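Local atomic coordinates of carbamate kinase (Mycoplasma penetrans, PDB entry 4AXS), a protein that probably catalyses reversible phosphoryl transfer between carbamoyl phosphate and ADP, as carbamate kinases of the amino acid kinase family do in the arginine deiminase pathway. Residues 271-274 / 275-278; 256-259 / 260-263; 104-107 / 108-112; 196-199 / 200-204. All blocks are in the same frame, centred on the assembly; numbering follows the deposited sequence.

Contact 1 (271-274 / 275-278); sequences TVDV and KALN
Val272 rests against the first turn of a helix, its CG2 3.9 Å from CB of Ala276. The other branch of the valine faces the helix too: Val272 and Leu277 cross at about a right angle, with CG1 of Val272 3.5 Å from CD2 of Leu277, although the place of CD2 is less sure. Asp273, between the valine and the helix, is the N-cap. Its CG sits between the backbone N and the carbonyl carbon (chi1 54°), which turns the carboxylate back over the first turn; there OD1 accepts from Ala276 N at 3.2 Å, with an N-H...O angle of 162° and the donor nearly along the C-O axis. The carboxylate thus caps an amide of the helix's first turn, and would probably also be stabilised by the helix dipole. Val274 and Asn278 lie side by side, pointing the same way, one turn apart, and their backbones are joined by Asn278 N to Val274 O at 2.8 Å. Around this cap, Leu277 packs on Ile295 and Met299 of helix 292-302, Val274 also meets Met299, and Val272 lies against Thr328 and Ile330 of strand 328-330 while its backbone bonds to Ile331.

Contact 2 (256-259 / 260-263); sequences YVYV and DFNK
Phe261 presents its ring edge to the face of Tyr258, three residues earlier in the chain. The evidence for an edge-to-face (T-shaped) pair is the 85° between the ring planes and the 5.5 Å between their centroids. The touching edge is the CD1-CE1 side of Phe261: CE1 stands over one face of the tyrosine, offset toward the rim and 3.9 Å from CG of Tyr258, while CD1 comes to 3.5 Å from CB of Tyr258. That CB lies in the plane of the phenylalanine ring, so the same edge meets both the aromatic face and the aliphatic root of the tyrosine. Phe261 reaches back because its CG is anti to the backbone N (chi1 -153°), and because the chain turns at Asp260, whose phi and psi are both positive. The pair sits at the end of strand 258-259, where the chain enters the loop of a two-stranded antiparallel hairpin completed by strand 267-268, within the amino acid kinase fold. In the next shell, Val259 is bonded through its backbone to Lys267, and Tyr258 packs on Ala268 of the partner strand. Asp260 is held at the turn by a hydrogen bond from its backbone N to Gln285 OE1, with a weak one between its OD2 and Thr265 OG1. Gln266 touches the Phe261 side chain, and its OE1 accepts from Asn262 N.

Contact 3 (104-107 / 108-112); sequences QGYI and GYHML
Tyr106 brings CE1 to 3.7 Å from CE1 of His110, one turn further along the long helix 96-121, which lies at the subunit interface of this amino acid kinase dimer. The rings meet obliquely, with planes at 66° and centroids 5.5 Å apart. The tyrosine CG is anti to the backbone N (chi1 163°), whereas the histidine CG lies beside its own N (chi1 -79°), and these different torsions let the two side chains converge. The imidazole is held at both nitrogens: ND1 bonds to Gln43 OE1 of the same chain and NE2 to Glu98 OE2 of the second subunit. Tyr106 itself packs on Gln73, Met76 and Ile77 of helix 71-83 and on Met102 of the second subunit. On another side of the helix, Ile107 and Met111 run side by side, pointing the same way, and both touch His68 of strand 64-68. The backbone bonds that carry the helix through this turn differ in length. Gly108 N reaches Gln104 O at 2.6 Å, whereas Tyr109 N is 3.3 Å from Gly105 O. Met111 N meets Ile107 O at 3.0 Å, while SD of Met111 lies 3.8 Å from CG2 of Ile107.

Contact 4 (196-199 / 200-204); sequences IKQN and VNNGC
Gln198 O accepts from Asn202 N at 2.9 Å, with an N-H...O angle of 161°. One residue back, Asn201 N gives its main bond to Lys197 O at 2.8 Å; a weaker branch, bent to 118°, goes to Gln198 O. Val200 N to Ile196 O completes a run of i to i+4 bonds. Beyond it the pattern changes: Cys204 N reaches Asn199 O, five residues back, at 3.2 Å and 140°. This wider closure marks the C-terminal end of helix 193-201, where Asn202 is the first residue to leave helical angles and the chain turns through Gly203 toward strand 205-207. Such a helix-to-strand turn is part of the alternating alpha/beta build of the amino acid kinase fold. The amide of Asn199 meets its counterpart across the dimer: OD1 is bonded to ND2 of Asn199 of the second subunit. Weak bonds between Gln198 NE2 and Asn202 OD1 of the second subunit, and the reverse pair, flank it. Lys197, bent from chi2 onward, crosses Asn201 obliquely with CD of Lys197 3.6 Å from ND2 of Asn201, and the lysine NZ makes a weak bond to Ala242 O. Cys204 CB lies 3.1 Å from Asn199 O, while the cysteine side chain touches Leu129 of strand 128-130 and packs on Ala195 of the second subunit.

Overall arrangement
The four contacts fall into two groups. Contacts 1 and 2 are neighbours in series along the chain, with centres 15 Å apart and nearest atoms about 6 Å apart, so they do not touch; strand 267-268 lies between them in sequence, and Phe286 touches side chains of both, Leu277 of contact 1 and Val257 of contact 2. Contacts 3 and 4 have centres 19 Å apart and nearest atoms about 9 Å apart, and each reaches the second subunit, which touches neither contact 1 nor contact 2. Contact 3 lies across the chain's centre from both, with centres 35 Å away in each case; contact 4 is 32 Å from contact 1 and 39 Å from contact 2, centre to centre.

Contact 1 (271-274 / 275-278)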
loop_
_atom_site.group_PDB
_atom_site.type_symbol
_atom_site.label_atom_id
_atom_site.label_comp_id
_atom_site.label_asym_id
_atom_site.label_seq_id
_atom_site.Cartn_x
_atom_site.Cartn_y
_atom_site.Cartn_z
ATOM N N THR A 271 11.650 -2.240 -35.102
ATOM C CA THR A 271 12.824 -2.193 -34.249
ATOM C C THR A 271 13.399 -0.790 -34.395
ATOM O O THR A 271 12.917 -0.004 -35.218
ATOM C CB THR A 271 13.854 -3.267 -34.622
ATOM O OG1 THR A 271 13.206 -4.543 -34.662
ATOM C CG2 THR A 271 14.956 -3.323 -33.588
ATOM N N VAL A 272 14.398 -0.459 -33.584
ATOM C CA VAL A 272 14.991 0.867 -33.620
ATOM C C VAL A 272 16.035 0.897 -32.527
ATOM O O VAL A 272 16.098 -0.013 -31.704
ATOM C CB VAL A 272 13.922 1.968 -33.602
ATOM C CG1 VAL A 272 13.202 1.988 -32.226
ATOM C CG2 VAL A 272 14.530 3.316 -33.945
ATOM N N ASP A 273 16.719 1.990 -32.357
ATOM C CA ASP A 273 17.802 2.096 -31.387
ATOM C C ASP A 273 17.925 3.542 -30.925
ATOM O O ASP A 273 17.268 4.455 -31.445
ATOM C CB ASP A 273 19.181 1.547 -31.751
ATOM C CG ASP A 273 19.718 2.105 -33.070
ATOM O OD1 ASP A 273 19.638 3.336 -33.340
ATOM O OD2 ASP A 273 20.260 1.294 -33.844
ATOM N N VAL A 274 18.812 3.725 -29.953
ATOM C CA VAL A 274 18.981 4.984 -29.246
ATOM C C VAL A 274 19.454 6.056 -30.208
ATOM O O VAL A 274 18.910 7.170 -30.234
ATOM C CB VAL A 274 20.010 4.818 -28.094
ATOM C CG1 VAL A 274 19.988 6.013 -27.152
ATOM C CG2 VAL A 274 19.749 3.518 -27.348
ATOM N N LYS A 275 20.466 5.706 -31.000
ATOM C CA LYS A 275 21.006 6.603 -32.022
ATOM C C LYS A 275 19.895 7.262 -32.838
ATOM O O LYS A 275 19.860 8.486 -32.965
ATOM C CB LYS A 275 21.978 5.850 -32.947
ATOM C CG LYS A 275 22.681 6.730 -33.972
ATOM C CD LYS A 275 23.473 5.909 -35.004
ATOM C CE LYS A 275 23.790 6.758 -36.260
ATOM N NZ LYS A 275 24.723 6.082 -37.205
ATOM N N ALA A 276 18.979 6.462 -33.378
ATOM C CA ALA A 276 17.894 7.014 -34.204
ATOM C C ALA A 276 16.878 7.789 -33.364
ATOM O O ALA A 276 16.453 8.890 -33.737
ATOM C CB ALA A 276 17.209 5.915 -34.988
ATOM N N LEU A 277 16.491 7.210 -32.225
ATOM C CA LEU A 277 15.543 7.872 -31.334
ATOM C C LEU A 277 16.033 9.257 -30.976
ATOM O O LEU A 277 15.252 10.202 -30.899
ATOM C CB LEU A 277 15.294 7.053 -30.081
ATOM C CG LEU A 277 14.119 6.074 -30.166
ATOM C CD1 LEU A 277 13.068 6.567 -31.141
ATOM C CD2 LEU A 277 14.573 4.693 -30.544
ATOM N N ASN A 278 17.338 9.392 -30.801
ATOM C CA ASN A 278 17.914 10.711 -30.539
ATOM C C ASN A 278 17.667 11.753 -31.641
ATOM O O ASN A 278 17.331 12.904 -31.354
ATOM C CB ASN A 278 19.395 10.593 -30.150
ATOM C CG ASN A 278 19.568 10.127 -28.700
ATOM O OD1 ASN A 278 20.292 9.170 -28.416
ATOM N ND2 ASN A 278 18.865 10.790 -27.779
#

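Contact 2 (256-259 / 260-263)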
loop_
_atom_site.group_PDB
_atom_site.type_symbol
_atom_site.label_atom_id
_atom_site.label_comp_id
_atom_site.label_asym_id
_atom_site.label_seq_id
_atom_site.Cartn_x
_atom_site.Cartn_y
_atom_site.Cartn_z
ATOM N N TYR A 256 2.059 0.781 -32.780
ATOM C CA TYR A 256 3.456 1.174 -32.989
ATOM C C TYR A 256 3.630 2.644 -32.652
ATOM O O TYR A 256 2.668 3.428 -32.718
ATOM C CB TYR A 256 3.879 0.965 -34.451
ATOM C CG TYR A 256 3.636 -0.430 -34.961
ATOM C CD1 TYR A 256 4.594 -1.424 -34.806
ATOM C CD2 TYR A 256 2.444 -0.754 -35.588
ATOM C CE1 TYR A 256 4.370 -2.707 -35.265
ATOM C CE2 TYR A 256 2.208 -2.031 -36.054
ATOM C CZ TYR A 256 3.172 -3.004 -35.890
ATOM O OH TYR A 256 2.928 -4.274 -36.356
ATOM N N VAL A 257 4.851 3.036 -32.302
ATOM C CA VAL A 257 5.133 4.461 -32.244
ATOM C C VAL A 257 5.478 4.922 -33.658
ATOM O O VAL A 257 6.303 4.321 -34.336
ATOM C CB VAL A 257 6.238 4.838 -31.220
ATOM C CG1 VAL A 257 6.821 3.587 -30.557
ATOM C CG2 VAL A 257 7.327 5.735 -31.870
ATOM N N TYR A 258 4.812 5.973 -34.107
ATOM C CA TYR A 258 5.007 6.461 -35.462
ATOM C C TYR A 258 5.948 7.662 -35.509
ATOM O O TYR A 258 6.132 8.368 -34.515
ATOM C CB TYR A 258 3.658 6.783 -36.111
ATOM C CG TYR A 258 2.861 5.546 -36.478
ATOM C CD1 TYR A 258 2.165 4.832 -35.513
ATOM C CD2 TYR A 258 2.814 5.084 -37.790
ATOM C CE1 TYR A 258 1.441 3.700 -35.841
ATOM C CE2 TYR A 258 2.088 3.950 -38.128
ATOM C CZ TYR A 258 1.405 3.261 -37.145
ATOM O OH TYR A 258 0.681 2.127 -37.467
ATOM N N VAL A 259 6.575 7.859 -36.663
ATOM C CA VAL A 259 7.284 9.104 -36.929
ATOM C C VAL A 259 6.622 9.800 -38.124
ATOM O O VAL A 259 6.033 9.144 -38.980
ATOM C CB VAL A 259 8.821 8.895 -37.118
ATOM C CG1 VAL A 259 9.492 8.620 -35.762
ATOM C CG2 VAL A 259 9.114 7.767 -38.116
ATOM N N ASP A 260 6.679 11.127 -38.146
ATOM C CA ASP A 260 6.080 11.901 -39.228
ATOM C C ASP A 260 4.590 11.645 -39.358
ATOM O O ASP A 260 4.071 11.598 -40.469
ATOM C CB ASP A 260 6.749 11.563 -40.567
ATOM C CG ASP A 260 8.165 12.102 -40.675
ATOM O OD1 ASP A 260 8.416 13.246 -40.233
ATOM O OD2 ASP A 260 9.026 11.370 -41.212
ATOM N N PHE A 261 3.894 11.476 -38.242
ATOM C CA PHE A 261 2.475 11.152 -38.332
ATOM C C PHE A 261 1.714 12.159 -39.212
ATOM O O PHE A 261 2.124 13.319 -39.355
ATOM C CB PHE A 261 1.830 11.019 -36.951
ATOM C CG PHE A 261 0.636 10.093 -36.931
ATOM C CD1 PHE A 261 0.811 8.716 -36.813
ATOM C CD2 PHE A 261 -0.658 10.591 -37.038
ATOM C CE1 PHE A 261 -0.279 7.853 -36.800
ATOM C CE2 PHE A 261 -1.748 9.730 -37.020
ATOM C CZ PHE A 261 -1.553 8.360 -36.907
ATOM N N ASN A 262 0.619 11.699 -39.814
ATOM C CA ASN A 262 -0.140 12.521 -40.743
ATOM C C ASN A 262 0.773 13.353 -41.627
ATOM O O ASN A 262 0.575 14.558 -41.795
ATOM C CB ASN A 262 -1.150 13.395 -40.005
ATOM C CG ASN A 262 -2.400 12.626 -39.620
ATOM O OD1 ASN A 262 -2.342 11.433 -39.313
ATOM N ND2 ASN A 262 -3.539 13.299 -39.652
ATOM N N LYS A 263 1.796 12.682 -42.155
ATOM C CA LYS A 263 2.689 13.218 -43.171
ATOM C C LYS A 263 3.005 12.093 -44.145
ATOM O O LYS A 263 2.919 10.916 -43.792
ATOM C CB LYS A 263 3.993 13.721 -42.557
ATOM C CG LYS A 263 3.876 14.986 -41.735
ATOM C CD LYS A 263 5.230 15.333 -41.115
ATOM C CE LYS A 263 5.136 16.533 -40.183
ATOM N NZ LYS A 263 6.411 16.783 -39.456
#

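Contact 3 (104-107 / 108-112)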
loop_
_atom_site.group_PDB
_atom_site.type_symbol
_atom_site.label_atom_id
_atom_site.label_comp_id
_atom_site.label_asym_id
_atom_site.label_seq_id
_atom_site.Cartn_x
_atom_site.Cartn_y
_atom_site.Cartn_z
ATOM N N GLN A 104 -1.963 4.398 -4.343
ATOM C CA GLN A 104 -1.249 3.121 -4.410
ATOM C C GLN A 104 -2.024 1.978 -3.759
ATOM O O GLN A 104 -2.114 0.886 -4.317
ATOM C CB GLN A 104 0.133 3.226 -3.765
ATOM C CG GLN A 104 1.169 3.929 -4.630
ATOM C CD GLN A 104 2.554 3.911 -4.027
ATOM O OE1 GLN A 104 3.103 2.860 -3.727
ATOM N NE2 GLN A 104 3.138 5.080 -3.878
ATOM N N GLY A 105 -2.589 2.234 -2.581
ATOM C CA GLY A 105 -3.315 1.206 -1.867
ATOM C C GLY A 105 -4.676 0.972 -2.482
ATOM O O GLY A 105 -5.255 -0.125 -2.387
ATOM N N TYR A 106 -5.199 2.010 -3.122
ATOM C CA TYR A 106 -6.447 1.858 -3.847
ATOM C C TYR A 106 -6.185 0.956 -5.056
ATOM O O TYR A 106 -6.854 -0.061 -5.243
ATOM C CB TYR A 106 -7.001 3.228 -4.231
ATOM C CG TYR A 106 -8.069 3.218 -5.309
ATOM C CD1 TYR A 106 -9.155 2.352 -5.232
ATOM C CD2 TYR A 106 -7.994 4.101 -6.400
ATOM C CE1 TYR A 106 -10.135 2.348 -6.212
ATOM C CE2 TYR A 106 -8.965 4.106 -7.375
ATOM C CZ TYR A 106 -10.037 3.223 -7.277
ATOM O OH TYR A 106 -11.013 3.215 -8.248
ATOM N N ILE A 107 -5.169 1.279 -5.839
ATOM C CA ILE A 107 -4.879 0.471 -7.010
ATOM C C ILE A 107 -4.248 -0.883 -6.664
ATOM O O ILE A 107 -4.556 -1.898 -7.290
ATOM C CB ILE A 107 -3.982 1.232 -8.017
ATOM C CG1 ILE A 107 -4.681 2.513 -8.496
ATOM C CG2 ILE A 107 -3.630 0.334 -9.195
ATOM C CD1 ILE A 107 -3.738 3.636 -8.829
ATOM N N GLY A 108 -3.358 -0.900 -5.677
ATOM C CA GLY A 108 -2.656 -2.126 -5.353
ATOM C C GLY A 108 -3.639 -3.200 -4.932
ATOM O O GLY A 108 -3.459 -4.389 -5.195
ATOM N N TYR A 109 -4.702 -2.763 -4.277
ATOM C CA TYR A 109 -5.759 -3.665 -3.885
ATOM C C TYR A 109 -6.383 -4.368 -5.094
ATOM O O TYR A 109 -6.476 -5.607 -5.130
ATOM C CB TYR A 109 -6.804 -2.902 -3.069
ATOM C CG TYR A 109 -8.151 -3.565 -2.991
ATOM C CD1 TYR A 109 -8.275 -4.911 -2.666
ATOM C CD2 TYR A 109 -9.307 -2.834 -3.211
ATOM C CE1 TYR A 109 -9.529 -5.516 -2.579
ATOM C CE2 TYR A 109 -10.553 -3.419 -3.124
ATOM C CZ TYR A 109 -10.660 -4.754 -2.812
ATOM O OH TYR A 109 -11.904 -5.320 -2.740
ATOM N N HIS A 110 -6.806 -3.585 -6.086
ATOM C CA HIS A 110 -7.431 -4.173 -7.272
ATOM C C HIS A 110 -6.467 -5.087 -8.040
ATOM O O HIS A 110 -6.818 -6.200 -8.416
ATOM C CB HIS A 110 -8.007 -3.093 -8.180
ATOM C CG HIS A 110 -9.330 -2.563 -7.723
ATOM N ND1 HIS A 110 -9.691 -1.236 -7.878
ATOM C CD2 HIS A 110 -10.385 -3.173 -7.146
ATOM C CE1 HIS A 110 -10.909 -1.059 -7.401
ATOM N NE2 HIS A 110 -11.355 -2.216 -6.946
ATOM N N MET A 111 -5.244 -4.636 -8.244
ATOM C CA MET A 111 -4.250 -5.480 -8.881
ATOM C C MET A 111 -3.951 -6.760 -8.088
ATOM O O MET A 111 -3.895 -7.845 -8.671
ATOM C CB MET A 111 -2.972 -4.680 -9.188
ATOM C CG MET A 111 -3.238 -3.501 -10.145
ATOM S SD MET A 111 -1.774 -2.618 -10.727
ATOM C CE MET A 111 -1.058 -3.866 -11.785
ATOM N N LEU A 112 -3.792 -6.639 -6.766
ATOM C CA LEU A 112 -3.447 -7.783 -5.922
ATOM C C LEU A 112 -4.470 -8.906 -6.013
ATOM O O LEU A 112 -4.110 -10.078 -6.104
ATOM C CB LEU A 112 -3.301 -7.357 -4.473
ATOM C CG LEU A 112 -2.331 -8.199 -3.653
ATOM C CD1 LEU A 112 -0.988 -8.279 -4.374
ATOM C CD2 LEU A 112 -2.177 -7.587 -2.265
#

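Contact 4 (196-199 / 200-204)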
loop_
_atom_site.group_PDB
_atom_site.type_symbol
_atom_site.label_atom_id
_atom_site.label_comp_id
_atom_site.label_asym_id
_atom_site.label_seq_id
_atom_site.Cartn_x
_atom_site.Cartn_y
_atom_site.Cartn_z
ATOM N N ILE A 196 13.122 -5.609 -2.263
ATOM C CA ILE A 196 12.243 -5.878 -3.385
ATOM C C ILE A 196 12.913 -6.788 -4.411
ATOM O O ILE A 196 12.307 -7.750 -4.878
ATOM C CB ILE A 196 11.787 -4.594 -4.093
ATOM C CG1 ILE A 196 11.363 -3.530 -3.089
ATOM C CG2 ILE A 196 10.621 -4.891 -5.026
ATOM C CD1 ILE A 196 11.030 -2.205 -3.759
ATOM N N LYS A 197 14.157 -6.500 -4.773
ATOM C CA LYS A 197 14.815 -7.334 -5.777
ATOM C C LYS A 197 14.927 -8.767 -5.285
ATOM O O LYS A 197 14.767 -9.710 -6.056
ATOM C CB LYS A 197 16.191 -6.779 -6.193
ATOM C CG LYS A 197 16.644 -7.224 -7.610
ATOM C CD LYS A 197 17.675 -8.356 -7.580
ATOM C CE LYS A 197 19.094 -7.799 -7.657
ATOM N NZ LYS A 197 19.279 -6.556 -6.841
ATOM N N GLN A 198 15.174 -8.934 -3.993
ATOM C CA GLN A 198 15.216 -10.277 -3.427
ATOM C C GLN A 198 13.889 -11.030 -3.543
ATOM O O GLN A 198 13.877 -12.199 -3.921
ATOM C CB GLN A 198 15.687 -10.254 -1.981
ATOM C CG GLN A 198 16.096 -11.619 -1.468
ATOM C CD GLN A 198 17.391 -11.562 -0.672
ATOM O OE1 GLN A 198 18.436 -11.168 -1.200
ATOM N NE2 GLN A 198 17.328 -11.949 0.608
ATOM N N ASN A 199 12.771 -10.383 -3.227
ATOM C CA ASN A 199 11.485 -11.037 -3.443
ATOM C C ASN A 199 11.315 -11.473 -4.901
ATOM O O ASN A 199 10.695 -12.499 -5.187
ATOM C CB ASN A 199 10.326 -10.142 -3.000
ATOM C CG ASN A 199 10.193 -10.062 -1.485
ATOM O OD1 ASN A 199 10.346 -8.995 -0.893
ATOM N ND2 ASN A 199 9.912 -11.193 -0.855
ATOM N N VAL A 200 11.869 -10.685 -5.817
ATOM C CA VAL A 200 11.859 -11.018 -7.241
ATOM C C VAL A 200 12.794 -12.182 -7.547
ATOM O O VAL A 200 12.576 -12.933 -8.494
ATOM C CB VAL A 200 12.315 -9.845 -8.103
ATOM C CG1 VAL A 200 12.282 -10.243 -9.561
ATOM C CG2 VAL A 200 11.443 -8.627 -7.853
ATOM N N ASN A 201 13.844 -12.311 -6.740
ATOM C CA ASN A 201 14.755 -13.440 -6.845
ATOM C C ASN A 201 14.027 -14.721 -6.482
ATOM O O ASN A 201 14.121 -15.721 -7.189
ATOM C CB ASN A 201 15.968 -13.228 -5.948
ATOM C CG ASN A 201 16.852 -12.096 -6.428
ATOM O OD1 ASN A 201 17.467 -11.403 -5.623
ATOM N ND2 ASN A 201 16.914 -11.897 -7.748
ATOM N N ASN A 202 13.292 -14.690 -5.377
ATOM C CA ASN A 202 12.309 -15.731 -5.138
ATOM C C ASN A 202 11.347 -15.639 -6.315
ATOM O O ASN A 202 11.476 -14.754 -7.156
ATOM C CB ASN A 202 11.555 -15.493 -3.837
ATOM C CG ASN A 202 12.472 -15.249 -2.650
ATOM O OD1 ASN A 202 12.041 -15.336 -1.492
ATOM N ND2 ASN A 202 13.730 -14.932 -2.921
ATOM N N GLY A 203 10.373 -16.529 -6.389
ATOM C CA GLY A 203 9.421 -16.448 -7.479
ATOM C C GLY A 203 8.242 -15.550 -7.152
ATOM O O GLY A 203 7.125 -15.782 -7.615
ATOM N N CYS A 204 8.471 -14.518 -6.351
ATOM C CA CYS A 204 7.361 -13.669 -5.955
ATOM C C CYS A 204 7.056 -12.659 -7.042
ATOM O O CYS A 204 7.952 -11.958 -7.511
ATOM C CB CYS A 204 7.649 -12.990 -4.621
ATOM S SG CYS A 204 7.756 -14.174 -3.240
#